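Local coordinates for protein FAD dependent oxidoreductase (Chelativorans sp. BNC1, PDB 6PXS) that acts as an iminodiacetate oxidase, a flavoenzyme of the DadA oxidoreductase family that carries FAD as its cofactor, at residues V88-R99 with S238-M246; R314-I323 with E361-E369. One frame throughout, in Å; residues are numbered along the deposited sequence.

Interaction 1: residues V88-R99 with S238-M246; sequences VGALVLAEDRAR and SGWPVVLPM
Met-246 lays its CG over the CG1 methyl of Val-92 at 3.5 Å, the two side chains meeting at a slant. Val-92 CG1 lies opposite the backbone N (chi1 -177°), which turns that branch toward the bent methionine chain, while its CG2 faces Leu-244 CD1. Ala-90 and Val-242 share this face, CB to CB at 4.0 Å. On the reverse face, Leu-91 CD1 rests against Pro-241 CG at 3.8 Å, and Leu-93 CD2 meets Val-243 CG1 at the same distance. Between these two faces, strands 90-93 and 242-244 run parallel, with 18° between their directions. Four backbone bonds join them, from Val-242 N to Gly-89 O (2.9 Å) through to Leu-93 N to Leu-244 O. Val-88 closes the start of the pairing, its CB 3.5 Å from Trp-240 O and CG2 against the same oxygen. At the far end Arg-99 is extended; Met-246 O lies over one face of its guanidinium at too poor an angle for a bond, and NH2 makes a long, weak ion pair with Glu-51. Helix 97-111 covers Met-246 and Val-92 through Ile-103. Val-242 lies beside the FAD-binding residue Val-44, and the side chain of Leu-244 is about 8 Å from the cofactor. Such pairing of neighbouring parallel strands in a mixed sheet probably belongs to the substrate domain of the DAO-type flavoenzyme fold.

Interaction 2: residues R314-I323 with E361-E369; sequences RPILGRVPQI and ERYSPTGPE
Tyr-363 and Pro-315 lie side by side and point the same way, with the tyrosine CD1 3.9 Å from the proline CD. The edge of the phenol ring, near its plane, meets Pro-315 O and Arg-314 CB, and its hydroxyl is hydrogen-bonded to Asp-56 O in helix 55-76. Leu-317 N donates to the backbone O of Tyr-363 at 2.8 Å. Arg-314, its chain straight from CG to NE, brings NE to Arg-362 O in a weak, oblique bond of 3.1 Å; the Arg-362 guanidinium itself pairs with Asp-56. Pro-365 CD packs on the carbonyl oxygens of Gly-318 (3.5 Å) and Arg-319, where the chain turns a corner. Chi1 of Ile-316 (-62°) sets CG1 beside the backbone N and swings CG2 to the far side from that N, where the methyl slants onto Pro-365 CB at 3.5 Å; Val-320 crosses the same ring at about a right angle. Farther on, Pro-368 slides past Ile-323 in the type II turn 320-323, and its CD meets Gln-322 CB. A C-terminal segment thus follows outer strand 316-317, then packs on the turn after it, in what is, as in the family, the Rossmann-type FAD-binding domain.

Interaction 1 closes before interaction 2 opens along the chain, and the two lie on opposite sides of its centre: their centres are 37 Å apart and their nearest atoms about 17 Å, without touching. They share no sheet. Interaction 1 belongs to the four-stranded mixed sheet of strands 121-123, 141-144, 90-93 and 242-244, interaction 2 to the edge of the six-stranded sheet that includes strands 3-6 and 326-330. In interaction 2 the side chain of Leu-317 comes to about 9 Å from FAD. The first contact probably belongs to the substrate domain, while the second ties the C-terminal segment to the FAD-binding domain.

Interaction 1: residues V88-R99 with S238-M246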
loop_
_atom_site.group_PDB
_atom_site.type_symbol
_atom_site.label_atom_id
_atom_site.label_comp_id
_atom_site.label_asym_id
_atom_site.label_seq_id
_atom_site.Cartn_x
_atom_site.Cartn_y
_atom_site.Cartn_z
ATOM N N VAL A 88 -2.425 22.688 21.595
ATOM C CA VAL A 88 -1.207 23.291 21.061
ATOM C C VAL A 88 -1.400 24.731 20.611
ATOM O O VAL A 88 -0.429 25.370 20.183
ATOM C CB VAL A 88 -0.665 22.469 19.873
ATOM C CG1 VAL A 88 -0.295 21.068 20.321
ATOM C CG2 VAL A 88 -1.692 22.416 18.743
ATOM N N GLY A 89 -2.614 25.264 20.687
ATOM C CA GLY A 89 -2.896 26.583 20.166
ATOM C C GLY A 89 -3.042 26.570 18.656
ATOM O O GLY A 89 -2.766 25.581 17.975
ATOM N N ALA A 90 -3.490 27.704 18.123
ATOM C CA ALA A 90 -3.739 27.833 16.696
ATOM C C ALA A 90 -3.273 29.196 16.213
ATOM O O ALA A 90 -3.232 30.166 16.977
ATOM C CB ALA A 90 -5.226 27.649 16.364
ATOM N N LEU A 91 -2.919 29.255 14.932
ATOM C CA LEU A 91 -2.532 30.490 14.263
ATOM C C LEU A 91 -3.504 30.748 13.122
ATOM O O LEU A 91 -3.701 29.883 12.264
ATOM C CB LEU A 91 -1.101 30.408 13.723
ATOM C CG LEU A 91 0.021 30.277 14.754
ATOM C CD1 LEU A 91 1.340 29.993 14.060
ATOM C CD2 LEU A 91 0.128 31.532 15.599
ATOM N N VAL A 92 -4.109 31.932 13.117
ATOM C CA VAL A 92 -5.041 32.341 12.073
ATOM C C VAL A 92 -4.324 33.344 11.183
ATOM O O VAL A 92 -3.840 34.377 11.662
ATOM C CB VAL A 92 -6.327 32.939 12.663
ATOM C CG1 VAL A 92 -7.312 33.276 11.553
ATOM C CG2 VAL A 92 -6.948 31.972 13.659
ATOM N N LEU A 93 -4.252 33.040 9.893
ATOM C CA LEU A 93 -3.534 33.854 8.926
ATOM C C LEU A 93 -4.507 34.498 7.948
ATOM O O LEU A 93 -5.684 34.140 7.867
ATOM C CB LEU A 93 -2.505 33.010 8.161
ATOM C CG LEU A 93 -1.211 32.615 8.873
ATOM C CD1 LEU A 93 -1.490 32.032 10.240
ATOM C CD2 LEU A 93 -0.434 31.618 8.020
ATOM N N ALA A 94 -3.987 35.470 7.205
ATOM C CA ALA A 94 -4.712 36.098 6.112
ATOM C C ALA A 94 -3.700 36.860 5.271
ATOM O O ALA A 94 -2.627 37.234 5.752
ATOM C CB ALA A 94 -5.823 37.024 6.620
ATOM N N GLU A 95 -4.048 37.081 4.003
ATOM C CA GLU A 95 -3.099 37.702 3.086
ATOM C C GLU A 95 -2.959 39.196 3.363
ATOM O O GLU A 95 -1.856 39.690 3.617
ATOM C CB GLU A 95 -3.525 37.450 1.638
ATOM C CG GLU A 95 -3.336 36.004 1.184
ATOM C CD GLU A 95 -1.885 35.548 1.246
ATOM O OE1 GLU A 95 -0.991 36.409 1.386
ATOM O OE2 GLU A 95 -1.640 34.326 1.155
ATOM N N ASP A 96 -4.067 39.930 3.323
ATOM C CA ASP A 96 -4.047 41.371 3.532
ATOM C C ASP A 96 -4.446 41.702 4.963
ATOM O O ASP A 96 -5.296 41.030 5.555
ATOM C CB ASP A 96 -4.983 42.083 2.552
ATOM C CG ASP A 96 -6.433 41.682 2.733
ATOM O OD1 ASP A 96 -6.686 40.533 3.153
ATOM O OD2 ASP A 96 -7.321 42.516 2.451
ATOM N N ARG A 97 -3.822 42.744 5.517
ATOM C CA ARG A 97 -4.130 43.152 6.882
ATOM C C ARG A 97 -5.584 43.577 7.037
ATOM O O ARG A 97 -6.113 43.541 8.154
ATOM C CB ARG A 97 -3.202 44.292 7.311
ATOM C CG ARG A 97 -3.296 44.636 8.789
ATOM C CD ARG A 97 -2.164 45.550 9.241
ATOM N NE ARG A 97 -2.289 46.903 8.706
ATOM C CZ ARG A 97 -3.127 47.822 9.176
ATOM N NH1 ARG A 97 -3.166 49.029 8.628
ATOM N NH2 ARG A 97 -3.936 47.536 10.189
ATOM N N ALA A 98 -6.242 43.972 5.945
ATOM C CA ALA A 98 -7.639 44.389 6.030
ATOM C C ALA A 98 -8.524 43.245 6.514
ATOM O O ALA A 98 -9.276 43.394 7.483
ATOM C CB ALA A 98 -8.114 44.900 4.669
ATOM N N ARG A 99 -8.447 42.090 5.845
ATOM C CA ARG A 99 -9.265 40.954 6.253
ATOM C C ARG A 99 -8.785 40.360 7.569
ATOM O O ARG A 99 -9.589 39.799 8.324
ATOM C CB ARG A 99 -9.266 39.882 5.164
ATOM C CG ARG A 99 -10.102 38.663 5.518
ATOM C CD ARG A 99 -10.231 37.696 4.354
ATOM N NE ARG A 99 -10.989 36.506 4.730
ATOM C CZ ARG A 99 -11.380 35.563 3.878
ATOM N NH1 ARG A 99 -11.090 35.664 2.588
ATOM N NH2 ARG A 99 -12.066 34.517 4.320
ATOM N N SER A 238 5.868 18.167 18.321
ATOM C CA SER A 238 4.865 18.008 19.368
ATOM C C SER A 238 4.308 19.337 19.857
ATOM O O SER A 238 3.198 19.368 20.400
ATOM C CB SER A 238 5.465 17.240 20.546
ATOM O OG SER A 238 6.595 17.916 21.070
ATOM N N GLY A 239 5.049 20.429 19.688
ATOM C CA GLY A 239 4.632 21.735 20.152
ATOM C C GLY A 239 4.156 22.676 19.072
ATOM O O GLY A 239 3.886 23.849 19.369
ATOM N N TRP A 240 4.041 22.220 17.836
ATOM C CA TRP A 240 3.634 23.116 16.765
ATOM C C TRP A 240 2.125 23.354 16.818
ATOM O O TRP A 240 1.357 22.419 17.057
ATOM C CB TRP A 240 4.018 22.537 15.408
ATOM C CG TRP A 240 5.489 22.543 15.153
ATOM C CD1 TRP A 240 6.480 22.789 16.059
ATOM C CD2 TRP A 240 6.140 22.302 13.901
ATOM N NE1 TRP A 240 7.708 22.711 15.449
ATOM C CE2 TRP A 240 7.527 22.414 14.123
ATOM C CE3 TRP A 240 5.684 22.002 12.615
ATOM C CZ2 TRP A 240 8.462 22.235 13.107
ATOM C CZ3 TRP A 240 6.612 21.825 11.607
ATOM C CH2 TRP A 240 7.986 21.942 11.859
ATOM N N PRO A 241 1.675 24.584 16.595
ATOM C CA PRO A 241 0.243 24.885 16.675
ATOM C C PRO A 241 -0.475 24.514 15.383
ATOM O O PRO A 241 0.114 24.016 14.426
ATOM C CB PRO A 241 0.228 26.397 16.909
ATOM C CG PRO A 241 1.425 26.879 16.173
ATOM C CD PRO A 241 2.469 25.797 16.328
ATOM N N VAL A 242 -1.778 24.773 15.377
ATOM C CA VAL A 242 -2.587 24.648 14.172
ATOM C C VAL A 242 -2.472 25.937 13.369
ATOM O O VAL A 242 -2.224 27.016 13.918
ATOM C CB VAL A 242 -4.051 24.340 14.542
ATOM C CG1 VAL A 242 -4.910 24.220 13.293
ATOM C CG2 VAL A 242 -4.135 23.070 15.379
ATOM N N VAL A 243 -2.648 25.829 12.055
ATOM C CA VAL A 243 -2.586 26.974 11.153
ATOM C C VAL A 243 -3.892 27.039 10.376
ATOM O O VAL A 243 -4.337 26.031 9.814
ATOM C CB VAL A 243 -1.383 26.881 10.197
ATOM C CG1 VAL A 243 -1.307 28.118 9.317
ATOM C CG2 VAL A 243 -0.094 26.702 10.986
ATOM N N LEU A 244 -4.502 28.225 10.345
ATOM C CA LEU A 244 -5.787 28.450 9.685
ATOM C C LEU A 244 -5.652 29.648 8.755
ATOM O O LEU A 244 -5.928 30.790 9.151
ATOM C CB LEU A 244 -6.898 28.678 10.707
ATOM C CG LEU A 244 -7.054 27.607 11.787
ATOM C CD1 LEU A 244 -8.136 28.008 12.778
ATOM C CD2 LEU A 244 -7.372 26.258 11.168
ATOM N N PRO A 245 -5.229 29.431 7.506
ATOM C CA PRO A 245 -5.085 30.554 6.565
ATOM C C PRO A 245 -6.402 31.157 6.104
ATOM O O PRO A 245 -6.378 32.099 5.303
ATOM C CB PRO A 245 -4.324 29.926 5.388
ATOM C CG PRO A 245 -4.609 28.473 5.476
ATOM C CD PRO A 245 -4.763 28.159 6.929
ATOM N N MET A 246 -7.543 30.653 6.575
ATOM C CA MET A 246 -8.843 31.247 6.262
ATOM C C MET A 246 -9.070 31.319 4.754
ATOM O O MET A 246 -9.543 32.328 4.225
ATOM C CB MET A 246 -8.974 32.633 6.895
ATOM C CG MET A 246 -8.815 32.639 8.406
ATOM S SD MET A 246 -9.987 31.556 9.244
ATOM C CE MET A 246 -11.542 32.192 8.619
#

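Interaction 2: residues R314-I323 with E361-E369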
loop_
_atom_site.group_PDB
_atom_site.type_symbol
_atom_site.label_atom_id
_atom_site.label_comp_id
_atom_site.label_asym_id
_atom_site.label_seq_id
_atom_site.Cartn_x
_atom_site.Cartn_y
_atom_site.Cartn_z
ATOM N N ARG A 314 -26.294 23.018 9.311
ATOM C CA ARG A 314 -26.577 22.496 10.637
ATOM C C ARG A 314 -26.823 20.989 10.568
ATOM O O ARG A 314 -27.358 20.487 9.576
ATOM C CB ARG A 314 -27.789 23.196 11.247
ATOM C CG ARG A 314 -29.117 22.893 10.569
ATOM C CD ARG A 314 -30.258 23.645 11.246
ATOM N NE ARG A 314 -31.559 23.321 10.663
ATOM C CZ ARG A 314 -32.096 23.944 9.617
ATOM N NH1 ARG A 314 -33.286 23.569 9.168
ATOM N NH2 ARG A 314 -31.452 24.937 9.016
ATOM N N PRO A 315 -26.438 20.242 11.610
ATOM C CA PRO A 315 -26.565 18.780 11.543
ATOM C C PRO A 315 -28.004 18.299 11.617
ATOM O O PRO A 315 -28.940 19.099 11.720
ATOM C CB PRO A 315 -25.760 18.296 12.759
ATOM C CG PRO A 315 -25.033 19.494 13.279
ATOM C CD PRO A 315 -25.849 20.672 12.888
ATOM N N ILE A 316 -28.181 16.982 11.570
ATOM C CA ILE A 316 -29.483 16.336 11.681
ATOM C C ILE A 316 -29.401 15.382 12.863
ATOM O O ILE A 316 -28.685 14.374 12.804
ATOM C CB ILE A 316 -29.871 15.591 10.397
ATOM C CG1 ILE A 316 -29.991 16.573 9.229
ATOM C CG2 ILE A 316 -31.175 14.830 10.599
ATOM C CD1 ILE A 316 -30.287 15.914 7.895
ATOM N N LEU A 317 -30.128 15.694 13.934
ATOM C CA LEU A 317 -30.110 14.886 15.146
ATOM C C LEU A 317 -31.512 14.824 15.729
ATOM O O LEU A 317 -32.178 15.855 15.855
ATOM C CB LEU A 317 -29.143 15.467 16.182
ATOM C CG LEU A 317 -27.728 15.792 15.702
ATOM C CD1 LEU A 317 -26.982 16.561 16.775
ATOM C CD2 LEU A 317 -26.974 14.529 15.337
ATOM N N GLY A 318 -31.951 13.624 16.086
ATOM C CA GLY A 318 -33.215 13.433 16.767
ATOM C C GLY A 318 -34.027 12.304 16.163
ATOM O O GLY A 318 -33.692 11.734 15.127
ATOM N N ARG A 319 -35.123 11.994 16.850
ATOM C CA ARG A 319 -36.015 10.934 16.406
ATOM C C ARG A 319 -36.708 11.322 15.107
ATOM O O ARG A 319 -36.923 12.501 14.814
ATOM C CB ARG A 319 -37.057 10.629 17.480
ATOM C CG ARG A 319 -36.490 9.918 18.693
ATOM C CD ARG A 319 -37.567 9.593 19.711
ATOM N NE ARG A 319 -37.050 8.744 20.780
ATOM C CZ ARG A 319 -36.847 7.436 20.664
ATOM N NH1 ARG A 319 -37.113 6.815 19.521
ATOM N NH2 ARG A 319 -36.371 6.745 21.691
ATOM N N VAL A 320 -37.064 10.308 14.326
ATOM C CA VAL A 320 -37.725 10.524 13.043
ATOM C C VAL A 320 -39.216 10.712 13.293
ATOM O O VAL A 320 -39.850 9.846 13.911
ATOM C CB VAL A 320 -37.463 9.358 12.078
ATOM C CG1 VAL A 320 -38.203 9.579 10.765
ATOM C CG2 VAL A 320 -35.971 9.210 11.838
ATOM N N PRO A 321 -39.817 11.814 12.849
ATOM C CA PRO A 321 -41.262 11.980 13.039
ATOM C C PRO A 321 -42.052 10.891 12.329
ATOM O O PRO A 321 -41.712 10.475 11.221
ATOM C CB PRO A 321 -41.543 13.362 12.441
ATOM C CG PRO A 321 -40.238 14.062 12.454
ATOM C CD PRO A 321 -39.207 13.008 12.237
ATOM N N GLN A 322 -43.114 10.432 12.988
ATOM C CA GLN A 322 -44.077 9.457 12.497
ATOM C C GLN A 322 -43.498 8.052 12.381
ATOM O O GLN A 322 -44.201 7.147 11.914
ATOM C CB GLN A 322 -44.673 9.876 11.145
ATOM C CG GLN A 322 -45.152 11.318 11.139
ATOM C CD GLN A 322 -45.778 11.713 9.824
ATOM O OE1 GLN A 322 -46.329 10.875 9.112
ATOM N NE2 GLN A 322 -45.691 12.994 9.486
ATOM N N ILE A 323 -42.254 7.829 12.801
ATOM C CA ILE A 323 -41.627 6.514 12.764
ATOM C C ILE A 323 -41.073 6.222 14.149
ATOM O O ILE A 323 -40.248 6.986 14.666
ATOM C CB ILE A 323 -40.519 6.439 11.702
ATOM C CG1 ILE A 323 -41.105 6.771 10.327
ATOM C CG2 ILE A 323 -39.871 5.060 11.704
ATOM C CD1 ILE A 323 -40.149 6.557 9.174
ATOM N N GLU A 361 -35.051 20.437 18.595
ATOM C CA GLU A 361 -36.068 20.638 17.567
ATOM C C GLU A 361 -35.459 21.237 16.306
ATOM O O GLU A 361 -35.856 20.889 15.188
ATOM C CB GLU A 361 -37.187 21.538 18.095
ATOM C CG GLU A 361 -37.866 21.041 19.364
ATOM C CD GLU A 361 -37.158 21.496 20.627
ATOM O OE1 GLU A 361 -36.137 20.876 20.996
ATOM O OE2 GLU A 361 -37.616 22.481 21.243
ATOM N N ARG A 362 -34.484 22.134 16.467
ATOM C CA ARG A 362 -33.851 22.792 15.332
ATOM C C ARG A 362 -32.999 21.851 14.490
ATOM O O ARG A 362 -32.520 22.267 13.430
ATOM C CB ARG A 362 -32.990 23.956 15.826
ATOM C CG ARG A 362 -33.761 25.244 16.063
ATOM C CD ARG A 362 -34.035 25.969 14.757
ATOM N NE ARG A 362 -34.749 27.223 14.967
ATOM C CZ ARG A 362 -34.177 28.349 15.381
ATOM N NH1 ARG A 362 -32.877 28.385 15.641
ATOM N NH2 ARG A 362 -34.910 29.444 15.541
ATOM N N TYR A 363 -32.793 20.608 14.930
ATOM C CA TYR A 363 -31.973 19.652 14.199
ATOM C C TYR A 363 -32.722 18.381 13.821
ATOM O O TYR A 363 -32.130 17.503 13.185
ATOM C CB TYR A 363 -30.734 19.270 15.022
ATOM C CG TYR A 363 -30.019 20.442 15.654
ATOM C CD1 TYR A 363 -29.194 21.269 14.902
ATOM C CD2 TYR A 363 -30.163 20.717 17.007
ATOM C CE1 TYR A 363 -28.539 22.340 15.481
ATOM C CE2 TYR A 363 -29.512 21.783 17.592
ATOM C CZ TYR A 363 -28.701 22.590 16.827
ATOM O OH TYR A 363 -28.054 23.653 17.412
ATOM N N SER A 364 -33.993 18.255 14.186
ATOM C CA SER A 364 -34.698 17.003 13.963
ATOM C C SER A 364 -34.799 16.717 12.465
ATOM O O SER A 364 -34.952 17.646 11.662
ATOM C CB SER A 364 -36.101 17.054 14.573
ATOM O OG SER A 364 -36.962 17.869 13.800
ATOM N N PRO A 365 -34.719 15.450 12.052
ATOM C CA PRO A 365 -34.923 15.132 10.633
ATOM C C PRO A 365 -36.373 15.309 10.219
ATOM O O PRO A 365 -37.226 15.648 11.046
ATOM C CB PRO A 365 -34.479 13.668 10.535
ATOM C CG PRO A 365 -34.695 13.118 11.900
ATOM C CD PRO A 365 -34.421 14.248 12.851
ATOM N N THR A 366 -36.662 15.082 8.944
ATOM C CA THR A 366 -38.021 15.149 8.435
ATOM C C THR A 366 -38.661 13.765 8.464
ATOM O O THR A 366 -37.982 12.739 8.550
ATOM C CB THR A 366 -38.040 15.705 7.010
ATOM O OG1 THR A 366 -37.170 14.928 6.177
ATOM C CG2 THR A 366 -37.591 17.159 7.000
ATOM N N GLY A 367 -39.989 13.750 8.395
ATOM C CA GLY A 367 -40.737 12.518 8.433
ATOM C C GLY A 367 -40.915 11.915 7.055
ATOM O O GLY A 367 -40.425 12.443 6.051
ATOM N N PRO A 368 -41.621 10.790 6.983
ATOM C CA PRO A 368 -41.857 10.158 5.679
ATOM C C PRO A 368 -42.716 11.032 4.781
ATOM O O PRO A 368 -43.700 11.633 5.219
ATOM C CB PRO A 368 -42.571 8.849 6.040
ATOM C CG PRO A 368 -43.154 9.087 7.395
ATOM C CD PRO A 368 -42.212 10.020 8.091
ATOM N N GLU A 369 -42.331 11.098 3.509
ATOM C CA GLU A 369 -43.061 11.856 2.495
ATOM C C GLU A 369 -44.000 10.890 1.782
ATOM O O GLU A 369 -43.581 10.138 0.899
ATOM C CB GLU A 369 -42.096 12.531 1.526
ATOM C CG GLU A 369 -41.120 13.485 2.199
ATOM C CD GLU A 369 -40.195 14.171 1.213
ATOM O OE1 GLU A 369 -40.292 13.880 0.002
ATOM O OE2 GLU A 369 -39.371 15.003 1.648
#